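Local coordinates for protein DNA polymerase III, beta subunit (Eubacterium rectale, PDB 3T0P) that probably tethers DNA polymerases and other proteins to DNA and makes them processive, forming a ring-shaped head-to-tail homodimeric sliding clamp, at residues B[128-133]-B[182-187]; B[168-173]-B[177-182]; B[247-252]-B[356-361]; B[330-335]-B[348-353]. All blocks are in the same frame, centred on the assembly; numbering follows the deposited sequence. Where two conformers were deposited one is given.

Contact 1 of 4, residues B[128-133]-B[182-187]; sequences IVLSQF and IEMKNH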
# COMPACT_ATOMS: atom_id res chain seq x y z
N ILE B 128 -2.52 -34.05 -12.82
CA ILE B 128 -3.33 -33.11 -13.58
C ILE B 128 -2.41 -31.92 -13.92
O ILE B 128 -1.79 -31.36 -13.03
CB ILE B 128 -4.59 -32.69 -12.77
CG1 ILE B 128 -5.55 -33.89 -12.59
CG2 ILE B 128 -5.32 -31.52 -13.40
CD1 ILE B 128 -5.45 -34.66 -11.19
N VAL B 129 -2.33 -31.53 -15.19
CA VAL B 129 -1.53 -30.39 -15.58
C VAL B 129 -2.42 -29.17 -15.98
O VAL B 129 -3.26 -29.28 -16.85
CB VAL B 129 -0.54 -30.73 -16.72
CG1 VAL B 129 0.29 -29.51 -17.10
CG2 VAL B 129 0.37 -31.88 -16.33
N LEU B 130 -2.14 -28.03 -15.38
CA LEU B 130 -2.76 -26.74 -15.70
C LEU B 130 -1.65 -25.73 -15.87
O LEU B 130 -0.61 -25.85 -15.19
CB LEU B 130 -3.72 -26.26 -14.57
CG LEU B 130 -4.91 -27.13 -14.22
CD1 LEU B 130 -5.58 -26.62 -12.97
CD2 LEU B 130 -5.90 -27.20 -15.35
N SER B 131 -1.85 -24.69 -16.70
CA SER B 131 -0.84 -23.63 -16.75
C SER B 131 -0.93 -22.86 -15.45
O SER B 131 -1.96 -22.91 -14.77
CB SER B 131 -1.01 -22.71 -17.96
OG SER B 131 -2.18 -21.91 -17.93
N GLN B 132 0.17 -22.23 -15.05
CA GLN B 132 0.22 -21.37 -13.89
C GLN B 132 -0.89 -20.30 -14.03
O GLN B 132 -1.60 -20.02 -13.06
CB GLN B 132 1.59 -20.69 -13.80
CG GLN B 132 2.67 -21.52 -13.14
CD GLN B 132 4.00 -20.80 -13.09
OE1 GLN B 132 4.10 -19.58 -13.28
NE2 GLN B 132 5.05 -21.56 -12.89
N PHE B 133 -1.06 -19.76 -15.26
CA PHE B 133 -2.06 -18.75 -15.60
C PHE B 133 -3.48 -19.26 -15.29
O PHE B 133 -4.23 -18.58 -14.60
CB PHE B 133 -1.96 -18.37 -17.08
CG PHE B 133 -3.00 -17.37 -17.50
CD1 PHE B 133 -2.85 -16.02 -17.20
CD2 PHE B 133 -4.15 -17.77 -18.17
CE1 PHE B 133 -3.84 -15.09 -17.55
CE2 PHE B 133 -5.13 -16.84 -18.54
CZ PHE B 133 -4.96 -15.51 -18.24
N ILE B 182 -13.49 -25.36 -16.93
CA ILE B 182 -12.25 -25.41 -17.71
C ILE B 182 -12.28 -26.69 -18.52
O ILE B 182 -12.54 -27.75 -17.97
CB ILE B 182 -10.99 -25.30 -16.79
CG1 ILE B 182 -10.95 -23.96 -16.02
CG2 ILE B 182 -9.68 -25.51 -17.56
CD1 ILE B 182 -10.01 -23.98 -14.78
N GLU B 183 -12.07 -26.58 -19.83
CA GLU B 183 -11.94 -27.73 -20.73
C GLU B 183 -10.44 -28.04 -20.84
O GLU B 183 -9.65 -27.15 -21.18
CB GLU B 183 -12.57 -27.46 -22.10
CG GLU B 183 -12.95 -28.73 -22.84
CD GLU B 183 -13.88 -28.52 -24.03
OE1 GLU B 183 -15.01 -28.04 -23.82
OE2 GLU B 183 -13.47 -28.87 -25.16
N MSE B 184 -10.06 -29.26 -20.52
CA MSE B 184 -8.65 -29.65 -20.57
C MSE B 184 -8.39 -30.54 -21.78
O MSE B 184 -9.35 -31.03 -22.38
CB MSE B 184 -8.23 -30.32 -19.26
CG MSE B 184 -8.33 -29.35 -18.08
SE MSE B 184 -8.14 -30.19 -16.36
CE MSE B 184 -9.67 -31.50 -16.45
N LYS B 185 -7.13 -30.66 -22.19
CA LYS B 185 -6.74 -31.45 -23.37
C LYS B 185 -6.47 -32.92 -23.00
O LYS B 185 -6.21 -33.73 -23.89
CB LYS B 185 -5.52 -30.83 -24.07
CG LYS B 185 -5.70 -29.36 -24.49
CD LYS B 185 -6.37 -29.20 -25.87
CE LYS B 185 -6.22 -27.81 -26.45
NZ LYS B 185 -4.83 -27.49 -26.88
N ASN B 186 -6.53 -33.26 -21.70
CA ASN B 186 -6.35 -34.62 -21.20
C ASN B 186 -7.62 -35.15 -20.57
O ASN B 186 -8.44 -34.37 -20.10
CB ASN B 186 -5.29 -34.67 -20.12
CG ASN B 186 -3.88 -34.71 -20.59
OD1 ASN B 186 -3.19 -35.72 -20.47
ND2 ASN B 186 -3.39 -33.57 -21.04
N HIS B 187 -7.75 -36.49 -20.53
CA HIS B 187 -8.87 -37.13 -19.87
C HIS B 187 -8.36 -37.71 -18.56
O HIS B 187 -7.25 -38.27 -18.49
CB HIS B 187 -9.54 -38.14 -20.78
CG HIS B 187 -10.30 -37.46 -21.87
ND1 HIS B 187 -11.68 -37.40 -21.87
CD2 HIS B 187 -9.83 -36.76 -22.93
CE1 HIS B 187 -12.00 -36.69 -22.93
NE2 HIS B 187 -10.93 -36.30 -23.61
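Met184, here selenomethionine, reaches from strand 176-184 towards Ile128 and Leu130 on strand 127-131, and its side chain makes every close touch between the two segments. CB starts the run at a distance, 5.5 Å from Leu130 CD2. CG lies anti to the carbonyl carbon (chi1 -64°), which carries the chain towards the other strand and brings CG to 4.2 Å from Leu130 CD2. SE then makes the closest approach, 3.9 Å from that same methyl, the two side chains crossing at a slant. From its other neighbour SE is 4.3 Å away, this being the branch methyl CG2 of Ile128, so the selenium is shared between two residues of alternate positions on one strand. The backbones stay well apart: the CA atoms of Leu130 and Met184 are 8.2 Å from each other, a spacing bridged by side chains. That fits packing between two sheets of the central clamp domain, with strand 127-131 at the outer edge of one and strand 176-184 inside the other. Leu167 of the neighbouring strand 166-172 touches both Leu130 and Met184. The bend at chi3 (-59°) swings CE off this line, and the terminal methyl remains 5.3 Å from Ile128 CG2.

Contact 2 of 4, residues B[168-173]-B[177-182]; sequences RVVSLD and ISIRYI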
# COMPACT_ATOMS: atom_id res chain seq x y z
N ARG B 168 -14.19 -28.27 -12.89
CA ARG B 168 -15.18 -27.32 -12.38
C ARG B 168 -14.72 -26.89 -11.00
O ARG B 168 -14.38 -27.76 -10.19
CB ARG B 168 -16.57 -27.99 -12.37
CG ARG B 168 -17.68 -27.21 -11.70
CD ARG B 168 -19.01 -27.88 -11.98
NE ARG B 168 -19.46 -28.71 -10.86
CZ ARG B 168 -20.74 -28.92 -10.56
NH1 ARG B 168 -21.70 -28.35 -11.28
NH2 ARG B 168 -21.06 -29.68 -9.52
N VAL B 169 -14.64 -25.55 -10.77
CA VAL B 169 -14.21 -24.95 -9.51
C VAL B 169 -15.38 -24.19 -8.94
O VAL B 169 -16.00 -23.40 -9.66
CB VAL B 169 -12.93 -24.10 -9.68
CG1 VAL B 169 -12.52 -23.41 -8.38
CG2 VAL B 169 -11.79 -24.96 -10.21
N VAL B 170 -15.75 -24.49 -7.68
CA VAL B 170 -16.95 -23.94 -7.03
C VAL B 170 -16.61 -23.37 -5.66
O VAL B 170 -15.91 -24.01 -4.88
CB VAL B 170 -18.08 -25.02 -6.90
CG1 VAL B 170 -19.36 -24.45 -6.30
CG2 VAL B 170 -18.38 -25.70 -8.22
N SER B 171 -17.16 -22.18 -5.35
CA SER B 171 -17.16 -21.57 -4.03
C SER B 171 -18.56 -21.03 -3.73
O SER B 171 -19.30 -20.68 -4.66
CB SER B 171 -16.11 -20.48 -3.90
OG SER B 171 -16.39 -19.43 -4.80
N LEU B 172 -18.95 -21.02 -2.46
CA LEU B 172 -20.23 -20.52 -2.01
C LEU B 172 -20.15 -20.12 -0.54
O LEU B 172 -19.34 -20.65 0.20
CB LEU B 172 -21.39 -21.51 -2.28
CG LEU B 172 -21.43 -22.86 -1.55
CD1 LEU B 172 -22.26 -22.77 -0.27
CD2 LEU B 172 -22.08 -23.91 -2.42
N ASP B 173 -20.97 -19.15 -0.14
CA ASP B 173 -20.95 -18.68 1.24
C ASP B 173 -22.37 -18.64 1.85
O ASP B 173 -22.53 -18.17 2.97
CB ASP B 173 -20.28 -17.30 1.30
CG ASP B 173 -20.96 -16.21 0.47
OD1 ASP B 173 -22.02 -16.51 -0.15
OD2 ASP B 173 -20.46 -15.06 0.47
N ILE B 177 -22.96 -18.16 -5.34
CA ILE B 177 -22.20 -19.30 -5.84
C ILE B 177 -21.40 -18.82 -7.04
O ILE B 177 -21.94 -18.17 -7.94
CB ILE B 177 -23.11 -20.54 -6.17
CG1 ILE B 177 -24.07 -20.91 -5.00
CG2 ILE B 177 -22.25 -21.77 -6.58
CD1 ILE B 177 -25.09 -22.08 -5.32
N SER B 178 -20.10 -19.13 -7.04
CA SER B 178 -19.19 -18.85 -8.15
C SER B 178 -18.72 -20.17 -8.71
O SER B 178 -18.19 -20.99 -7.97
CB SER B 178 -18.01 -18.02 -7.69
OG SER B 178 -18.47 -16.81 -7.12
N ILE B 179 -18.98 -20.39 -10.00
CA ILE B 179 -18.61 -21.63 -10.69
C ILE B 179 -17.84 -21.29 -11.96
O ILE B 179 -18.33 -20.56 -12.82
CB ILE B 179 -19.83 -22.54 -11.04
CG1 ILE B 179 -20.78 -22.70 -9.84
CG2 ILE B 179 -19.38 -23.91 -11.58
CD1 ILE B 179 -22.17 -23.21 -10.21
N ARG B 180 -16.66 -21.89 -12.09
CA ARG B 180 -15.84 -21.79 -13.29
C ARG B 180 -15.65 -23.16 -13.90
O ARG B 180 -15.51 -24.15 -13.20
CB ARG B 180 -14.51 -21.13 -12.97
CG ARG B 180 -14.58 -19.60 -12.88
CD ARG B 180 -14.66 -18.99 -14.26
NE ARG B 180 -14.84 -17.55 -14.21
CZ ARG B 180 -14.67 -16.74 -15.25
NH1 ARG B 180 -14.30 -17.23 -16.44
NH2 ARG B 180 -14.82 -15.42 -15.11
N TYR B 181 -15.72 -23.22 -15.23
CA TYR B 181 -15.52 -24.43 -16.02
C TYR B 181 -14.29 -24.28 -16.87
O TYR B 181 -14.03 -23.20 -17.42
CB TYR B 181 -16.72 -24.72 -16.91
CG TYR B 181 -17.99 -25.01 -16.15
CD1 TYR B 181 -18.93 -24.01 -15.92
CD2 TYR B 181 -18.30 -26.31 -15.74
CE1 TYR B 181 -20.13 -24.29 -15.26
CE2 TYR B 181 -19.50 -26.59 -15.09
CZ TYR B 181 -20.40 -25.57 -14.83
OH TYR B 181 -21.57 -25.85 -14.16
N ILE B 182 -13.49 -25.36 -16.93
CA ILE B 182 -12.25 -25.41 -17.71
C ILE B 182 -12.28 -26.69 -18.52
O ILE B 182 -12.54 -27.75 -17.97
CB ILE B 182 -10.99 -25.30 -16.79
CG1 ILE B 182 -10.95 -23.96 -16.02
CG2 ILE B 182 -9.68 -25.51 -17.56
CD1 ILE B 182 -10.01 -23.98 -14.78
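Arg168 and Tyr181 lie side by side and point the same way from a non-hydrogen-bonded antiparallel pair, with guanidinium and ring planes turned 47° apart. CD of the arginine comes within 3.4 Å of Tyr181 CE2, meeting the ring obliquely, while Tyr181 OH lies at the guanidinium edge. Arg168 CG sits opposite its backbone N (chi1 172°), which lays the aliphatic part alongside both the ring and Ile179, whose CG2 is 3.7 Å from Arg168 CG. The charged end is held elsewhere, by salt bridges to Glu161 and Asp246. Were Tyr181 an alanine, the Arg168 methylenes would probably lose the ring beside them and the chain could shift against its acidic partners. Further along the same face, Val170 CG2 meets Ile179 CG2 at 3.9 Å. The other face carries Val169, Arg180 and the paired Ser171 and Ser178; both hydroxyls bond to Ser145 OG, and that of Ser171 also to Thr142 O. Two hydrogen-bonded pairs fix the register: Val169 with Arg180, N to O 2.9 Å both ways, and Ser171 with Ser178. The strands run antiparallel (171°), joined by a short turn: a beta hairpin in the sheet shared by the central and C-terminal clamp domains.

Contact 3 of 4, residues B[247-252]-B[356-361]; sequences QMLSSD and KFIYLI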
# COMPACT_ATOMS: atom_id res chain seq x y z
N GLN B 247 -28.79 -28.99 -8.64
CA GLN B 247 -30.25 -28.85 -8.49
C GLN B 247 -30.69 -27.38 -8.58
O GLN B 247 -31.80 -27.11 -9.07
CB GLN B 247 -30.72 -29.44 -7.14
CG GLN B 247 -29.89 -29.02 -5.92
CD GLN B 247 -30.70 -29.01 -4.65
OE1 GLN B 247 -31.18 -27.96 -4.21
NE2 GLN B 247 -30.84 -30.17 -4.02
N MSE B 248 -29.83 -26.45 -8.10
CA MSE B 248 -30.06 -25.00 -8.06
C MSE B 248 -29.73 -24.29 -9.36
O MSE B 248 -30.06 -23.11 -9.51
CB MSE B 248 -29.23 -24.37 -6.95
CG MSE B 248 -29.61 -24.84 -5.59
SE MSE B 248 -28.72 -23.71 -4.35
CE MSE B 248 -30.15 -23.60 -3.01
N LEU B 249 -29.08 -24.99 -10.29
CA LEU B 249 -28.72 -24.41 -11.58
C LEU B 249 -29.84 -24.72 -12.57
O LEU B 249 -29.59 -25.19 -13.69
CB LEU B 249 -27.33 -24.93 -12.05
CG LEU B 249 -26.18 -24.88 -11.01
CD1 LEU B 249 -24.94 -25.58 -11.52
CD2 LEU B 249 -25.88 -23.46 -10.54
N SER B 250 -31.09 -24.44 -12.13
CA SER B 250 -32.33 -24.60 -12.91
C SER B 250 -32.30 -23.60 -14.05
O SER B 250 -32.27 -22.39 -13.81
CB SER B 250 -33.56 -24.41 -12.04
OG SER B 250 -33.66 -25.44 -11.06
N SER B 251 -32.25 -24.12 -15.29
CA SER B 251 -32.16 -23.34 -16.53
C SER B 251 -33.43 -22.49 -16.86
O SER B 251 -33.44 -21.86 -17.92
CB SER B 251 -31.85 -24.28 -17.69
OG SER B 251 -31.50 -23.57 -18.87
N ASP B 252 -34.47 -22.48 -16.00
CA ASP B 252 -35.69 -21.73 -16.27
C ASP B 252 -35.61 -20.31 -15.72
O ASP B 252 -35.20 -20.11 -14.58
CB ASP B 252 -36.95 -22.43 -15.74
CG ASP B 252 -36.73 -23.45 -14.65
OD1 ASP B 252 -36.23 -23.07 -13.56
OD2 ASP B 252 -37.06 -24.64 -14.87
N LYS B 356 -18.25 -20.87 -19.81
CA LYS B 356 -17.05 -20.78 -18.98
C LYS B 356 -17.38 -20.50 -17.51
O LYS B 356 -16.60 -20.89 -16.64
CB LYS B 356 -16.08 -19.72 -19.53
CG LYS B 356 -15.30 -20.24 -20.74
CD LYS B 356 -14.74 -19.15 -21.60
CE LYS B 356 -14.08 -19.71 -22.84
N PHE B 357 -18.52 -19.84 -17.22
CA PHE B 357 -18.83 -19.51 -15.82
C PHE B 357 -20.31 -19.39 -15.54
O PHE B 357 -21.12 -19.19 -16.45
CB PHE B 357 -18.14 -18.19 -15.42
CG PHE B 357 -18.58 -16.95 -16.18
CD1 PHE B 357 -19.81 -16.34 -15.91
CD2 PHE B 357 -17.75 -16.37 -17.14
CE1 PHE B 357 -20.23 -15.21 -16.62
CE2 PHE B 357 -18.15 -15.22 -17.83
CZ PHE B 357 -19.39 -14.64 -17.57
N ILE B 358 -20.64 -19.46 -14.24
CA ILE B 358 -21.97 -19.20 -13.68
C ILE B 358 -21.78 -18.53 -12.34
O ILE B 358 -21.16 -19.11 -11.45
CB ILE B 358 -22.92 -20.42 -13.52
CG1 ILE B 358 -23.03 -21.28 -14.78
CG2 ILE B 358 -24.32 -19.91 -13.08
CD1 ILE B 358 -23.81 -22.67 -14.58
N TYR B 359 -22.25 -17.30 -12.21
CA TYR B 359 -22.24 -16.58 -10.94
C TYR B 359 -23.70 -16.45 -10.50
O TYR B 359 -24.52 -15.87 -11.21
CB TYR B 359 -21.51 -15.22 -11.02
CG TYR B 359 -20.04 -15.38 -11.30
CD1 TYR B 359 -19.14 -15.66 -10.27
CD2 TYR B 359 -19.54 -15.30 -12.60
CE1 TYR B 359 -17.79 -15.87 -10.53
CE2 TYR B 359 -18.19 -15.49 -12.86
CZ TYR B 359 -17.32 -15.81 -11.83
OH TYR B 359 -15.98 -16.00 -12.11
N LEU B 360 -24.04 -17.14 -9.41
CA LEU B 360 -25.40 -17.13 -8.83
C LEU B 360 -25.37 -16.18 -7.66
O LEU B 360 -24.49 -16.30 -6.82
CB LEU B 360 -25.81 -18.55 -8.40
CG LEU B 360 -27.21 -18.78 -7.80
CD1 LEU B 360 -27.56 -20.24 -7.83
CD2 LEU B 360 -27.30 -18.32 -6.32
N ILE B 361 -26.27 -15.21 -7.61
CA ILE B 361 -26.32 -14.25 -6.51
C ILE B 361 -27.75 -14.26 -5.98
O ILE B 361 -28.67 -14.14 -6.77
CB ILE B 361 -25.85 -12.82 -6.96
CG1 ILE B 361 -24.39 -12.83 -7.48
CG2 ILE B 361 -26.01 -11.79 -5.83
CD1 ILE B 361 -24.07 -11.76 -8.51
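Met248 O takes a weak hydrogen bond of 3.1 Å from Ser250 N of its own loop; its other neighbours are packing contacts through carbon, Leu360 CD1 of strand 357-361 at 4.2 Å from Met248 O and the Phe349 ring from the adjoining strand. The weak backbone bond spans Leu249, the centre of an inverse gamma turn, and the side chain of Leu249 leaves this turn so that its end comes nearer the strand. There Leu249 CD1 approaches Ile358 CD1 at 4.4 Å, methyl to methyl, while its other branch, CD2, lies 4.5 Å from Leu360 CD1. Leu360 has CG anti to its own backbone N (chi1 -178°), a setting that sends CD1 towards the loop carbonyl and the leucine. The loop follows strand 231-236 and leads to strand 255-260, so it runs at the passage from the central to the C-terminal domain of the clamp. Leu249 also touches Ile179 on strand 176-184 next door, and thus bears on strands from both domains. In beta clamps the hydrophobic pocket that receives the binding peptides of polymerases and other partners lies at this domain junction, and the position of Leu360, beside Ile177, is consistent with a place in its wall. Within the strand, side chains alternate: Ile358 and Leu360 meet the loop, whereas Ile361 packs on Phe324 and Phe325 of helix 322-329. Tyr359, between Ile358 and Leu360 in sequence, has its OH hydrogen-bonded to Gln141 O and to Arg180 NE.

Contact 4 of 4, residues B[330-335]-B[348-353]; sequences RVIDEE and CFIKDD. With EDO (1,2-ethanediol), chain V.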
# COMPACT_ATOMS: atom_id res chain seq x y z
N ARG B 330 -15.92 -7.84 -11.35
CA ARG B 330 -14.46 -7.60 -11.33
C ARG B 330 -13.65 -8.74 -11.95
O ARG B 330 -12.50 -8.54 -12.36
CB ARG B 330 -13.96 -7.40 -9.90
CG ARG B 330 -14.10 -5.98 -9.40
CD ARG B 330 -13.46 -5.84 -8.05
NE ARG B 330 -13.67 -4.52 -7.49
CZ ARG B 330 -13.62 -4.24 -6.19
NH1 ARG B 330 -13.37 -5.20 -5.31
NH2 ARG B 330 -13.84 -3.00 -5.76
N VAL B 331 -14.22 -9.96 -11.99
CA VAL B 331 -13.47 -11.13 -12.48
C VAL B 331 -14.03 -11.65 -13.78
O VAL B 331 -13.62 -12.72 -14.23
CB VAL B 331 -13.35 -12.25 -11.41
CG1 VAL B 331 -12.63 -11.71 -10.17
CG2 VAL B 331 -14.70 -12.85 -11.04
N ILE B 332 -14.94 -10.87 -14.42
CA ILE B 332 -15.52 -11.23 -15.72
C ILE B 332 -14.85 -10.34 -16.75
O ILE B 332 -14.94 -9.11 -16.66
CB ILE B 332 -17.08 -11.15 -15.75
CG1 ILE B 332 -17.69 -12.20 -14.80
CG2 ILE B 332 -17.60 -11.30 -17.17
CD1 ILE B 332 -19.21 -11.97 -14.47
N ASP B 333 -14.17 -10.97 -17.72
CA ASP B 333 -13.41 -10.26 -18.75
C ASP B 333 -14.24 -9.85 -19.94
O ASP B 333 -13.89 -8.89 -20.62
CB ASP B 333 -12.24 -11.14 -19.23
CG ASP B 333 -11.20 -11.40 -18.14
OD1 ASP B 333 -11.01 -10.52 -17.26
OD2 ASP B 333 -10.59 -12.51 -18.16
N GLU B 334 -15.35 -10.55 -20.17
CA GLU B 334 -16.29 -10.32 -21.26
C GLU B 334 -16.81 -8.88 -21.31
O GLU B 334 -17.00 -8.25 -20.27
CB GLU B 334 -17.45 -11.31 -21.13
CG GLU B 334 -17.12 -12.70 -21.68
CD GLU B 334 -16.25 -13.64 -20.87
OE1 GLU B 334 -15.92 -13.32 -19.70
OE2 GLU B 334 -15.93 -14.73 -21.40
N GLU B 335 -17.01 -8.34 -22.53
CA GLU B 335 -17.51 -6.98 -22.75
C GLU B 335 -18.98 -6.84 -22.30
O GLU B 335 -19.40 -5.80 -21.78
CB GLU B 335 -17.35 -6.54 -24.22
CG GLU B 335 -17.32 -5.02 -24.36
CD GLU B 335 -17.26 -4.51 -25.78
N CYS B 348 -30.34 -14.74 -9.09
CA CYS B 348 -29.99 -14.12 -10.36
C CYS B 348 -28.74 -14.85 -10.86
O CYS B 348 -27.84 -15.14 -10.06
CB CYS B 348 -29.76 -12.62 -10.23
SG CYS B 348 -29.04 -11.84 -11.71
N PHE B 349 -28.67 -15.15 -12.16
CA PHE B 349 -27.48 -15.81 -12.72
C PHE B 349 -26.77 -14.93 -13.71
O PHE B 349 -27.40 -14.37 -14.60
CB PHE B 349 -27.84 -17.13 -13.42
CG PHE B 349 -28.50 -18.19 -12.57
CD1 PHE B 349 -29.88 -18.20 -12.39
CD2 PHE B 349 -27.77 -19.25 -12.06
CE1 PHE B 349 -30.50 -19.19 -11.63
CE2 PHE B 349 -28.39 -20.27 -11.32
CZ PHE B 349 -29.75 -20.23 -11.10
N ILE B 350 -25.46 -14.81 -13.56
CA ILE B 350 -24.59 -14.17 -14.53
C ILE B 350 -23.95 -15.33 -15.29
O ILE B 350 -23.24 -16.14 -14.68
CB ILE B 350 -23.54 -13.18 -13.97
CG1 ILE B 350 -24.12 -12.27 -12.86
CG2 ILE B 350 -22.91 -12.39 -15.13
CD1 ILE B 350 -23.03 -11.31 -12.18
N LYS B 351 -24.32 -15.48 -16.57
CA LYS B 351 -23.80 -16.56 -17.42
C LYS B 351 -23.20 -16.00 -18.68
O LYS B 351 -23.45 -14.85 -19.05
CB LYS B 351 -24.90 -17.57 -17.78
CG LYS B 351 -25.35 -18.45 -16.64
CD LYS B 351 -26.15 -19.64 -17.17
CE LYS B 351 -26.68 -20.52 -16.06
NZ LYS B 351 -27.19 -21.83 -16.56
N ASP B 352 -22.38 -16.81 -19.32
CA ASP B 352 -21.76 -16.44 -20.60
C ASP B 352 -22.24 -17.41 -21.67
O ASP B 352 -22.74 -18.51 -21.36
CB ASP B 352 -20.22 -16.44 -20.50
CG ASP B 352 -19.60 -17.82 -20.39
OD1 ASP B 352 -19.99 -18.58 -19.47
OD2 ASP B 352 -18.74 -18.15 -21.24
N ASP B 353 -22.03 -17.01 -22.93
CA ASP B 353 -22.40 -17.79 -24.10
C ASP B 353 -21.53 -19.04 -24.29
O ASP B 353 -22.03 -20.04 -24.81
CB ASP B 353 -22.30 -16.89 -25.35
C1 EDO V . -30.12 -19.67 -17.96
O1 EDO V . -30.08 -20.22 -16.62
C2 EDO V . -29.29 -20.51 -18.92
O2 EDO V . -29.24 -19.91 -20.22
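The carboxylates of Glu334 and Asp352, alike in charge, come near one another through one oxygen each, Glu334 OE2 standing 4.4 Å from Asp352 OD2 and the two planes turned about 57° apart. Backbone donors engage both oxygens of the aspartate: OD1 accepts from Phe357 N and OD2 from Lys356 N, which probably eases the repulsion. The glutamate approaches the Phe357 side chain instead, through OE1. Beneath this polar pair, Ile332 CD1 meets Ile350 CG2 at 3.8 Å. Ile350 holds CG2 anti to its backbone N, a torsion that turns this methyl, more than CD1, towards the loop; the CD1 atoms of Ile332 and Ile350 are 4.5 Å apart. Lys351 leaves the strand directed away from the loop; beyond CG its chain is extended, and its NZ gives a weak hydrogen bond of 3.3 Å to O1 of an ethanediol probably drawn from the crystallisation liquor. With a smaller residue such as alanine replacing Lys351, the ethanediol oxygen is likely to lose its amino partner, and Ile358 and Tyr340 the aliphatic chain that touches them. The loop 330-335 leaves helix 322-329 and enters strand 336-341, where Val337 touches both isoleucines; Lys261 binds the carbonyls of Ile332 and Glu334, and Ile350 touches Leu339 of that strand as well as Phe325 and Ala328 of the helix, in the C-terminal clamp domain.

How the contacts relate
All four contacts reach one antiparallel sheet that runs from the central into the C-terminal domain. Contacts 1 and 2 share Ile182 on strand 176-184, their centres 16 Å apart. Contact 2 joins contact 3 across the domain boundary, with centres 10 Å apart: Ile177 O and Leu360 N lie at 2.8 Å, a probable hydrogen bond. By homology with other beta clamps, this junction probably borders the partner-binding pocket. Contacts 3 and 4 occupy adjacent strands, linked by the probable bond between Tyr359 O and Ile350 N at 2.7 Å. Arg180 of contact 2 also approaches contact 4, NH2 being 3.1 Å from Val331 O. Contact 1 touches neither contact 3 nor contact 4, whose centres lie 23 and 21 Å away.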